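Local coordinates for extracellular solute-binding protein family 1 (Kribbella flavida, PDB 5IXP) that probably captures a solute outside the cell and delivers it to an ABC transporter for import, at residues I245-G250 with P328-N332; Q180-S184 with I359-F363. Residues are numbered along the deposited sequence.

Contact 1. Residues I245-G250 with P328-N332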
ATOM      1  N   ILE A 245     -12.100  -6.398  -5.926  1.00 20.41           N
ATOM      2  CA  ILE A 245     -12.296  -7.770  -6.392  1.00 19.49           C
ATOM      3  C   ILE A 245     -13.781  -8.064  -6.525  1.00 22.47           C
ATOM      4  O   ILE A 245     -14.241  -8.599  -7.542  1.00 23.57           O
ATOM      5  CB  ILE A 245     -11.611  -8.767  -5.434  1.00 20.27           C
ATOM      6  CG1 ILE A 245     -10.091  -8.604  -5.491  1.00 18.17           C
ATOM      7  CG2 ILE A 245     -12.016 -10.215  -5.761  1.00 18.55           C
ATOM      8  CD1 ILE A 245      -9.340  -9.344  -4.397  1.00 18.23           C
ATOM      9  N   ALA A 246     -14.554  -7.708  -5.496  1.00 22.65           N
ATOM     10  CA  ALA A 246     -15.978  -8.013  -5.502  1.00 23.09           C
ATOM     11  C   ALA A 246     -16.690  -7.276  -6.629  1.00 23.01           C
ATOM     12  O   ALA A 246     -17.575  -7.840  -7.278  1.00 25.66           O
ATOM     13  CB  ALA A 246     -16.596  -7.674  -4.147  1.00 24.25           C
ATOM     14  N   ASP A 247     -16.305  -6.020  -6.884  1.00 24.09           N
ATOM     15  CA  ASP A 247     -16.882  -5.277  -8.004  1.00 25.97           C
ATOM     16  C   ASP A 247     -16.540  -5.933  -9.337  1.00 25.56           C
ATOM     17  O   ASP A 247     -17.415  -6.131 -10.190  1.00 26.92           O
ATOM     18  CB  ASP A 247     -16.395  -3.827  -7.987  1.00 30.07           C
ATOM     19  CG  ASP A 247     -17.092  -2.981  -6.931  1.00 41.49           C
ATOM     20  OD1 ASP A 247     -18.210  -3.345  -6.503  1.00 46.66           O
ATOM     21  OD2 ASP A 247     -16.527  -1.939  -6.540  1.00 44.08           O
ATOM     22  N   ASN A 248     -15.267  -6.278  -9.537  1.00 23.98           N
ATOM     23  CA  ASN A 248     -14.844  -6.824 -10.825  1.00 24.41           C
ATOM     24  C   ASN A 248     -15.396  -8.228 -11.048  1.00 26.81           C
ATOM     25  O   ASN A 248     -15.821  -8.569 -12.163  1.00 26.99           O
ATOM     26  CB  ASN A 248     -13.317  -6.836 -10.908  1.00 24.15           C
ATOM     27  CG  ASN A 248     -12.726  -5.445 -11.033  1.00 24.57           C
ATOM     28  OD1 ASN A 248     -13.448  -4.462 -11.204  1.00 25.66           O
ATOM     29  ND2 ASN A 248     -11.401  -5.354 -10.951  1.00 24.78           N
ATOM     30  N   ALA A 249     -15.389  -9.066 -10.009  1.00 24.82           N
ATOM     31  CA  ALA A 249     -15.883 -10.428 -10.174  1.00 25.97           C
ATOM     32  C   ALA A 249     -17.405 -10.481 -10.221  1.00 28.12           C
ATOM     33  O   ALA A 249     -17.969 -11.350 -10.898  1.00 29.74           O
ATOM     34  CB  ALA A 249     -15.355 -11.320  -9.052  1.00 24.18           C
ATOM     35  N   GLY A 250     -18.077  -9.572  -9.518  1.00 27.46           N
ATOM     36  CA  GLY A 250     -19.527  -9.499  -9.567  1.00 30.67           C
ATOM     37  C   GLY A 250     -20.193 -10.800  -9.162  1.00 32.53           C
ATOM     38  O   GLY A 250     -19.695 -11.558  -8.320  1.00 32.48           O
ATOM     39  N   PRO A 328     -19.466 -10.283   3.843  1.00 22.47           N
ATOM     40  CA  PRO A 328     -20.306 -11.374   3.315  1.00 25.57           C
ATOM     41  C   PRO A 328     -19.853 -11.909   1.964  1.00 23.51           C
ATOM     42  O   PRO A 328     -19.919 -13.124   1.735  1.00 26.16           O
ATOM     43  CB  PRO A 328     -21.695 -10.725   3.232  1.00 25.93           C
ATOM     44  CG  PRO A 328     -21.637  -9.577   4.182  1.00 26.47           C
ATOM     45  CD  PRO A 328     -20.247  -9.062   4.109  1.00 23.35           C
ATOM     46  N   TYR A 329     -19.397 -11.039   1.059  1.00 21.71           N
ATOM     47  CA  TYR A 329     -18.972 -11.508  -0.258  1.00 22.88           C
ATOM     48  C   TYR A 329     -17.828 -12.506  -0.146  1.00 22.71           C
ATOM     49  O   TYR A 329     -17.807 -13.518  -0.858  1.00 22.99           O
ATOM     50  CB  TYR A 329     -18.559 -10.324  -1.131  1.00 25.25           C
ATOM     51  CG  TYR A 329     -18.323 -10.672  -2.585  1.00 24.85           C
ATOM     52  CD1 TYR A 329     -19.339 -10.524  -3.520  1.00 26.44           C
ATOM     53  CD2 TYR A 329     -17.085 -11.135  -3.029  1.00 22.89           C
ATOM     54  CE1 TYR A 329     -19.139 -10.829  -4.853  1.00 27.50           C
ATOM     55  CE2 TYR A 329     -16.871 -11.439  -4.368  1.00 23.78           C
ATOM     56  CZ  TYR A 329     -17.907 -11.284  -5.274  1.00 25.95           C
ATOM     57  OH  TYR A 329     -17.720 -11.577  -6.603  1.00 27.26           O
ATOM     58  N   PHE A 330     -16.870 -12.243   0.746  1.00 20.96           N
ATOM     59  CA  PHE A 330     -15.723 -13.128   0.939  1.00 20.74           C
ATOM     60  C   PHE A 330     -16.024 -14.190   2.001  1.00 21.66           C
ATOM     61  O   PHE A 330     -15.323 -14.333   3.004  1.00 20.83           O
ATOM     62  CB  PHE A 330     -14.484 -12.311   1.296  1.00 21.92           C
ATOM     63  CG  PHE A 330     -13.863 -11.637   0.116  1.00 22.51           C
ATOM     64  CD1 PHE A 330     -14.396 -10.460  -0.384  1.00 22.98           C
ATOM     65  CD2 PHE A 330     -12.767 -12.200  -0.520  1.00 21.61           C
ATOM     66  CE1 PHE A 330     -13.837  -9.843  -1.488  1.00 23.89           C
ATOM     67  CE2 PHE A 330     -12.202 -11.590  -1.625  1.00 24.75           C
ATOM     68  CZ  PHE A 330     -12.745 -10.411  -2.114  1.00 23.77           C
ATOM     69  N   ASN A 331     -17.100 -14.942   1.752  1.00 21.70           N
ATOM     70  CA  ASN A 331     -17.483 -16.088   2.585  1.00 22.47           C
ATOM     71  C   ASN A 331     -17.632 -15.690   4.053  1.00 23.39           C
ATOM     72  O   ASN A 331     -17.269 -16.439   4.962  1.00 21.36           O
ATOM     73  CB  ASN A 331     -16.477 -17.239   2.427  1.00 22.48           C
ATOM     74  CG  ASN A 331     -16.980 -18.548   3.030  1.00 22.54           C
ATOM     75  OD1 ASN A 331     -18.169 -18.851   2.969  1.00 25.47           O
ATOM     76  ND2 ASN A 331     -16.076 -19.319   3.622  1.00 21.79           N
ATOM     77  N   ASN A 332     -18.167 -14.487   4.289  1.00 23.93           N
ATOM     78  CA  ASN A 332     -18.384 -13.985   5.647  1.00 25.84           C
ATOM     79  C   ASN A 332     -17.088 -13.973   6.449  1.00 21.44           C
ATOM     80  O   ASN A 332     -17.081 -14.265   7.643  1.00 22.92           O
ATOM     81  CB  ASN A 332     -19.452 -14.798   6.383  1.00 31.40           C
ATOM     82  CG  ASN A 332     -20.836 -14.536   5.862  1.00 38.02           C
ATOM     83  OD1 ASN A 332     -21.263 -13.388   5.761  1.00 40.58           O
ATOM     84  ND2 ASN A 332     -21.552 -15.598   5.530  1.00 41.70           N
TER

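Contact 2. Residues Q180-S184 with I359-F363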
ATOM      1  N   GLN A 180      16.701  -4.125   2.706  1.00 31.36           N
ATOM      2  CA  GLN A 180      17.087  -3.084   1.772  1.00 31.00           C
ATOM      3  C   GLN A 180      16.724  -3.524   0.366  1.00 26.74           C
ATOM      4  O   GLN A 180      16.745  -4.712   0.036  1.00 25.43           O
ATOM      5  CB  GLN A 180      18.580  -2.746   1.858  1.00 34.16           C
ATOM      6  CG  GLN A 180      19.474  -3.738   1.189  1.00 37.62           C
ATOM      7  CD  GLN A 180      20.920  -3.449   1.469  1.00 46.05           C
ATOM      8  OE1 GLN A 180      21.244  -2.717   2.408  1.00 44.38           O
ATOM      9  NE2 GLN A 180      21.806  -4.021   0.663  1.00 51.94           N
ATOM     10  N   ALA A 181      16.362  -2.548  -0.451  1.00 23.28           N
ATOM     11  CA  ALA A 181      16.043  -2.838  -1.838  1.00 20.82           C
ATOM     12  C   ALA A 181      17.020  -2.079  -2.721  1.00 22.72           C
ATOM     13  O   ALA A 181      18.018  -2.635  -3.179  1.00 24.15           O
ATOM     14  CB  ALA A 181      14.589  -2.468  -2.156  1.00 24.24           C
ATOM     15  N   TYR A 182      16.768  -0.797  -2.928  1.00 23.12           N
ATOM     16  CA  TYR A 182      17.593  -0.031  -3.844  1.00 22.09           C
ATOM     17  C   TYR A 182      18.611   0.860  -3.150  1.00 23.14           C
ATOM     18  O   TYR A 182      19.587   1.267  -3.792  1.00 25.25           O
ATOM     19  CB  TYR A 182      16.697   0.816  -4.748  1.00 18.76           C
ATOM     20  CG  TYR A 182      15.661  -0.004  -5.476  1.00 18.34           C
ATOM     21  CD1 TYR A 182      16.027  -1.131  -6.221  1.00 19.29           C
ATOM     22  CD2 TYR A 182      14.317   0.328  -5.413  1.00 19.22           C
ATOM     23  CE1 TYR A 182      15.074  -1.888  -6.892  1.00 17.23           C
ATOM     24  CE2 TYR A 182      13.356  -0.424  -6.082  1.00 20.36           C
ATOM     25  CZ  TYR A 182      13.736  -1.527  -6.819  1.00 20.55           C
ATOM     26  OH  TYR A 182      12.778  -2.264  -7.486  1.00 18.13           O
ATOM     27  N   TYR A 183      18.422   1.163  -1.864  1.00 23.03           N
ATOM     28  CA  TYR A 183      19.228   2.173  -1.199  1.00 24.50           C
ATOM     29  C   TYR A 183      19.793   1.667   0.115  1.00 26.54           C
ATOM     30  O   TYR A 183      19.149   0.908   0.843  1.00 29.10           O
ATOM     31  CB  TYR A 183      18.418   3.440  -0.917  1.00 28.55           C
ATOM     32  CG  TYR A 183      18.144   4.299  -2.127  1.00 27.04           C
ATOM     33  CD1 TYR A 183      19.040   5.283  -2.516  1.00 26.94           C
ATOM     34  CD2 TYR A 183      16.984   4.129  -2.878  1.00 28.78           C
ATOM     35  CE1 TYR A 183      18.789   6.081  -3.618  1.00 30.53           C
ATOM     36  CE2 TYR A 183      16.721   4.923  -3.982  1.00 27.59           C
ATOM     37  CZ  TYR A 183      17.627   5.900  -4.347  1.00 30.51           C
ATOM     38  OH  TYR A 183      17.373   6.699  -5.441  1.00 33.10           O
ATOM     39  N   SER A 184      21.008   2.116   0.414  1.00 31.60           N
ATOM     40  CA  SER A 184      21.503   2.080   1.778  1.00 37.06           C
ATOM     41  C   SER A 184      20.817   3.165   2.606  1.00 40.70           C
ATOM     42  O   SER A 184      20.125   4.044   2.083  1.00 38.63           O
ATOM     43  CB  SER A 184      23.012   2.297   1.811  1.00 38.66           C
ATOM     44  OG  SER A 184      23.312   3.681   1.687  1.00 39.49           O
ATOM     45  N   ILE A 359      13.382   4.188  -9.888  1.00 19.48           N
ATOM     46  CA  ILE A 359      14.173   2.962  -9.988  1.00 18.92           C
ATOM     47  C   ILE A 359      13.258   1.751 -10.052  1.00 19.28           C
ATOM     48  O   ILE A 359      13.433   0.854 -10.888  1.00 19.36           O
ATOM     49  CB  ILE A 359      15.153   2.852  -8.803  1.00 20.60           C
ATOM     50  CG1 ILE A 359      16.182   3.978  -8.829  1.00 21.17           C
ATOM     51  CG2 ILE A 359      15.830   1.469  -8.767  1.00 18.39           C
ATOM     52  CD1 ILE A 359      17.021   4.044  -7.548  1.00 21.36           C
ATOM     53  N   ASN A 360      12.279   1.690  -9.147  1.00 20.47           N
ATOM     54  CA  ASN A 360      11.383   0.543  -9.135  1.00 20.35           C
ATOM     55  C   ASN A 360      10.661   0.381 -10.466  1.00 19.25           C
ATOM     56  O   ASN A 360      10.408  -0.747 -10.899  1.00 20.16           O
ATOM     57  CB  ASN A 360      10.370   0.666  -8.000  1.00 18.02           C
ATOM     58  CG  ASN A 360       9.598  -0.611  -7.800  1.00 19.01           C
ATOM     59  OD1 ASN A 360      10.194  -1.661  -7.576  1.00 20.46           O
ATOM     60  ND2 ASN A 360       8.266  -0.538  -7.888  1.00 18.60           N
ATOM     61  N   GLN A 361      10.346   1.496 -11.132  0.52 19.04           N
ATOM     62  CA  GLN A 361       9.627   1.436 -12.401  0.52 19.15           C
ATOM     63  C   GLN A 361      10.427   0.689 -13.463  0.52 19.89           C
ATOM     64  O   GLN A 361       9.858  -0.067 -14.260  0.52 19.23           O
ATOM     65  CB  GLN A 361       9.292   2.855 -12.869  0.52 21.82           C
ATOM     66  CG  GLN A 361       8.397   2.915 -14.092  0.52 25.48           C
ATOM     67  CD  GLN A 361       8.013   4.335 -14.481  0.52 30.04           C
ATOM     68  OE1 GLN A 361       7.646   5.154 -13.634  0.52 31.44           O
ATOM     69  NE2 GLN A 361       8.100   4.633 -15.771  0.52 33.79           N
ATOM     70  N   VAL A 362      11.747   0.879 -13.498  1.00 21.02           N
ATOM     71  CA  VAL A 362      12.536   0.183 -14.512  1.00 21.00           C
ATOM     72  C   VAL A 362      12.585  -1.311 -14.203  1.00 17.92           C
ATOM     73  O   VAL A 362      12.548  -2.142 -15.119  1.00 19.23           O
ATOM     74  CB  VAL A 362      13.944   0.796 -14.683  1.00 23.49           C
ATOM     75  CG1 VAL A 362      13.906   2.315 -14.576  1.00 27.79           C
ATOM     76  CG2 VAL A 362      14.964   0.190 -13.741  1.00 25.10           C
ATOM     77  N   PHE A 363      12.618  -1.685 -12.915  1.00 16.81           N
ATOM     78  CA  PHE A 363      12.617  -3.105 -12.574  1.00 15.10           C
ATOM     79  C   PHE A 363      11.277  -3.751 -12.897  1.00 15.11           C
ATOM     80  O   PHE A 363      11.234  -4.877 -13.409  1.00 15.27           O
ATOM     81  CB  PHE A 363      12.971  -3.314 -11.100  1.00 15.29           C
ATOM     82  CG  PHE A 363      14.445  -3.253 -10.818  1.00 19.68           C
ATOM     83  CD1 PHE A 363      15.244  -4.375 -11.001  1.00 18.45           C
ATOM     84  CD2 PHE A 363      15.035  -2.074 -10.385  1.00 20.31           C
ATOM     85  CE1 PHE A 363      16.602  -4.329 -10.748  1.00 22.46           C
ATOM     86  CE2 PHE A 363      16.395  -2.018 -10.128  1.00 20.36           C
ATOM     87  CZ  PHE A 363      17.182  -3.151 -10.310  1.00 21.39           C
TER

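Contact 1. Residues I245-G250 with P328-N332
A tyrosine hydroxyl bonded to the carbonyl just past a helix's last turn illustrates how a loop can be anchored to a helix terminus. Y329, with chi1 near 180° (t), extends its ring across the last turn of the helix, and its OH donates a hydrogen bond of 2.6 Å to the O of G250, the residue that leaves the helix with positive phi. The same extended rotamer lays one ring face over A246, whose CB sits 3.6 Å from the ring centroid, almost on the normal, in a CH-pi contact; A249 CB lies 3.4 Å from Y329 OH. F330, centre of an inverse gamma turn, takes the m rotamer instead, so that its ring end swings back toward the helix and F330 CZ meets I245 CG2 at 3.7 Å. Two consecutive rings thus rest on one helical face. W257 of strand 257-260 touches both rings as well as I245 and A249, so the loop between helices 320-323 and 335-344 packs jointly against helix 241-249 and this strand.

Contact 2. Residues Q180-S184 with I359-F363
Y182 lays one face of its ring over the shallow hollow that I359 and F363, one turn apart, form on helix 356-371. The ring, supplying much of the 253 Å² buried between the segments, lies across I359 and F363, with its hydroxyl at N360. I359 is the bump that meets it most squarely: I359 CG2 stands over the ring face, 3.6 Å from the Y182 centroid and 13° off the normal, a CH-pi contact. F363 lies on the same side of the ring as I359, farther toward the hydroxyl end; its ring is tilted 20° from that of Y182 but slid aside, with centroids 5.2 Å apart, so the rings barely overlap, and their closest atoms are Y182 CE1 and F363 CE2, 3.5 Å apart. The phenol tip is held by a hydrogen bond from Y182 OH to N360 OD1, 2.7 Å long; N360 OD1 also accepts a bond from W171, and ND2 bonds E172, both of helix 167-175. The other end of I359, CD1, comes within 3.4 Å of Y183 OH, and that hydroxyl is hydrogen-bonded to the backbone N of R355. A384 and A388 of helix 377-392 also touch F363. This is buried loop-on-helix packing within the helical part of a periplasmic-binding-protein-type fold, joining the loop after helix 167-175 to the C-terminal helices.

How the contacts relate
Aromatic side chains carried by loops and seated on helices recur at two well separated places in this solute-binding protein. The centres of contacts 1 and 2 lie 34 Å apart, on opposite sides of the chain's centre. Neither shares a helix or strand with the other. Along the chain the order is 180-184, 245-250, 328-332 and 359-363. Contact 1 borders strand 257-260 of the mixed sheet, whereas contact 2 sits where the loop after helix 167-175 meets helix 356-371, with helix 377-392 alongside. The chain thus leaves the region of contact 2, forms contact 1 about 20 Å away at the nearest atoms, and returns to close contact 2, so the two tie sequence-distant parts at separate places.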